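PDB 6SKY: Serine/threonine-protein kinase Tel1 from Chaetomium thermophilum, which transfers phosphate from ATP to serine and threonine of protein substrates and probably senses DNA damage to activate checkpoint signalling. Local coordinates for residues His2518-Asp2523 / Lys2593-Ile2598. Numbering follows the deposited sequence.
Sequences HALAMD and KILTAI
The flat groups here are the carboxylate of Asp-2523 and, outside the two segments, the ring of Tyr-2529. The ring offers its pi system to the ammonium of Lys-2593 in a cation-pi contact. Its hydroxyl is hydrogen-bonded to OD2 of Asp-2523. That carboxylate stays 5.8 Å from Lys-2593 NZ, measured at Asp-2523 OD2, so the opposite charges do not touch. They may still attract weakly.

Lys-2593 turns toward the last turn of the helix. Its chain bends at chi3 (69°) and chi4 (72°), which brings NZ to 3.5 Å from Asp-2523 O and 3.8 Å from Leu-2520 O. Neither approach is a hydrogen bond, but nearby carbonyl oxygens would probably suit the ammonium. NZ is hydrogen-bonded to Ala-2591 O, just before the strand. Nearer its backbone, the lysine side chain crosses that of Leu-2520 obliquely, CD of Lys-2593 lying 3.9 Å from CG of Leu-2520. With CG anti to its backbone N (chi1 179°), Leu-2520 extends CD2 to meet CD2 of Leu-2595 tip to tip at 3.7 Å.

The contact packs the end of helix 2507-2522 on the antiparallel N-lobe sheet of the kinase. Strand 2593-2599 lies between strands 2576-2585 and 2604-2611. Met-2583 and Val-2609 from these neighbours touch both Lys-2593 and Leu-2595.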
# COMPACT_ATOMS: atom_id res chain seq x y z
N HIS A 2518 35.08 -28.52 -36.38
CA HIS A 2518 35.60 -27.26 -36.88
C HIS A 2518 36.01 -27.36 -38.34
O HIS A 2518 35.77 -26.44 -39.13
CB HIS A 2518 36.77 -26.82 -36.01
CG HIS A 2518 37.46 -25.60 -36.51
ND1 HIS A 2518 38.83 -25.53 -36.67
CD2 HIS A 2518 36.98 -24.39 -36.88
CE1 HIS A 2518 39.16 -24.33 -37.12
NE2 HIS A 2518 38.06 -23.62 -37.26
N ALA A 2519 36.65 -28.47 -38.72
CA ALA A 2519 37.01 -28.65 -40.12
C ALA A 2519 35.78 -28.67 -41.01
O ALA A 2519 35.77 -28.09 -42.09
CB ALA A 2519 37.81 -29.94 -40.30
N LEU A 2520 34.71 -29.33 -40.56
CA LEU A 2520 33.47 -29.34 -41.32
C LEU A 2520 32.85 -27.95 -41.39
O LEU A 2520 32.29 -27.57 -42.42
CB LEU A 2520 32.49 -30.34 -40.72
CG LEU A 2520 31.14 -30.45 -41.40
CD1 LEU A 2520 31.26 -31.23 -42.68
CD2 LEU A 2520 30.17 -31.11 -40.47
N ALA A 2521 32.94 -27.19 -40.30
CA ALA A 2521 32.39 -25.84 -40.29
C ALA A 2521 33.09 -24.95 -41.30
O ALA A 2521 32.45 -24.22 -42.05
CB ALA A 2521 32.50 -25.24 -38.89
N MET A 2522 34.42 -25.01 -41.34
CA MET A 2522 35.18 -24.10 -42.18
C MET A 2522 35.08 -24.44 -43.67
O MET A 2522 35.40 -23.58 -44.50
CB MET A 2522 36.64 -24.10 -41.75
CG MET A 2522 36.91 -23.44 -40.42
SD MET A 2522 36.60 -21.67 -40.45
CE MET A 2522 35.00 -21.59 -39.67
N ASP A 2523 34.63 -25.64 -44.02
CA ASP A 2523 34.70 -26.11 -45.40
C ASP A 2523 33.52 -25.58 -46.20
O ASP A 2523 32.41 -26.11 -46.11
CB ASP A 2523 34.74 -27.63 -45.43
CG ASP A 2523 34.58 -28.17 -46.83
OD1 ASP A 2523 35.31 -27.71 -47.72
OD2 ASP A 2523 33.74 -29.07 -47.02
N LYS A 2593 25.49 -25.59 -42.44
CA LYS A 2593 24.96 -26.91 -42.71
C LYS A 2593 24.24 -27.45 -41.49
O LYS A 2593 24.68 -27.27 -40.36
CB LYS A 2593 26.08 -27.86 -43.14
CG LYS A 2593 27.40 -27.61 -42.50
CD LYS A 2593 28.51 -28.26 -43.29
CE LYS A 2593 28.71 -27.56 -44.61
NZ LYS A 2593 29.34 -26.23 -44.43
N ILE A 2594 23.13 -28.13 -41.73
CA ILE A 2594 22.27 -28.63 -40.67
C ILE A 2594 22.46 -30.14 -40.62
O ILE A 2594 21.90 -30.88 -41.42
CB ILE A 2594 20.80 -28.26 -40.89
CG1 ILE A 2594 20.63 -26.75 -40.88
CG2 ILE A 2594 19.95 -28.83 -39.79
CD1 ILE A 2594 20.64 -26.12 -42.24
N LEU A 2595 23.26 -30.60 -39.67
CA LEU A 2595 23.47 -32.02 -39.46
C LEU A 2595 22.40 -32.58 -38.54
O LEU A 2595 21.77 -31.85 -37.78
CB LEU A 2595 24.84 -32.27 -38.83
CG LEU A 2595 26.05 -32.46 -39.73
CD1 LEU A 2595 26.23 -31.30 -40.67
CD2 LEU A 2595 27.25 -32.60 -38.84
N THR A 2596 22.20 -33.88 -38.62
CA THR A 2596 21.32 -34.60 -37.71
C THR A 2596 22.10 -35.75 -37.11
O THR A 2596 22.83 -36.45 -37.81
CB THR A 2596 20.08 -35.13 -38.41
OG1 THR A 2596 19.50 -34.09 -39.21
CG2 THR A 2596 19.05 -35.59 -37.40
N ALA A 2597 21.97 -35.93 -35.80
CA ALA A 2597 22.65 -37.01 -35.10
C ALA A 2597 21.62 -37.87 -34.42
O ALA A 2597 20.75 -37.36 -33.70
CB ALA A 2597 23.65 -36.46 -34.08
N ILE A 2598 21.68 -39.17 -34.64
CA ILE A 2598 20.81 -40.12 -33.97
C ILE A 2598 21.56 -40.63 -32.75
O ILE A 2598 22.65 -41.19 -32.88
CB ILE A 2598 20.39 -41.26 -34.90
CG1 ILE A 2598 19.41 -40.76 -35.96
CG2 ILE A 2598 19.73 -42.36 -34.10
CD1 ILE A 2598 20.06 -40.23 -37.20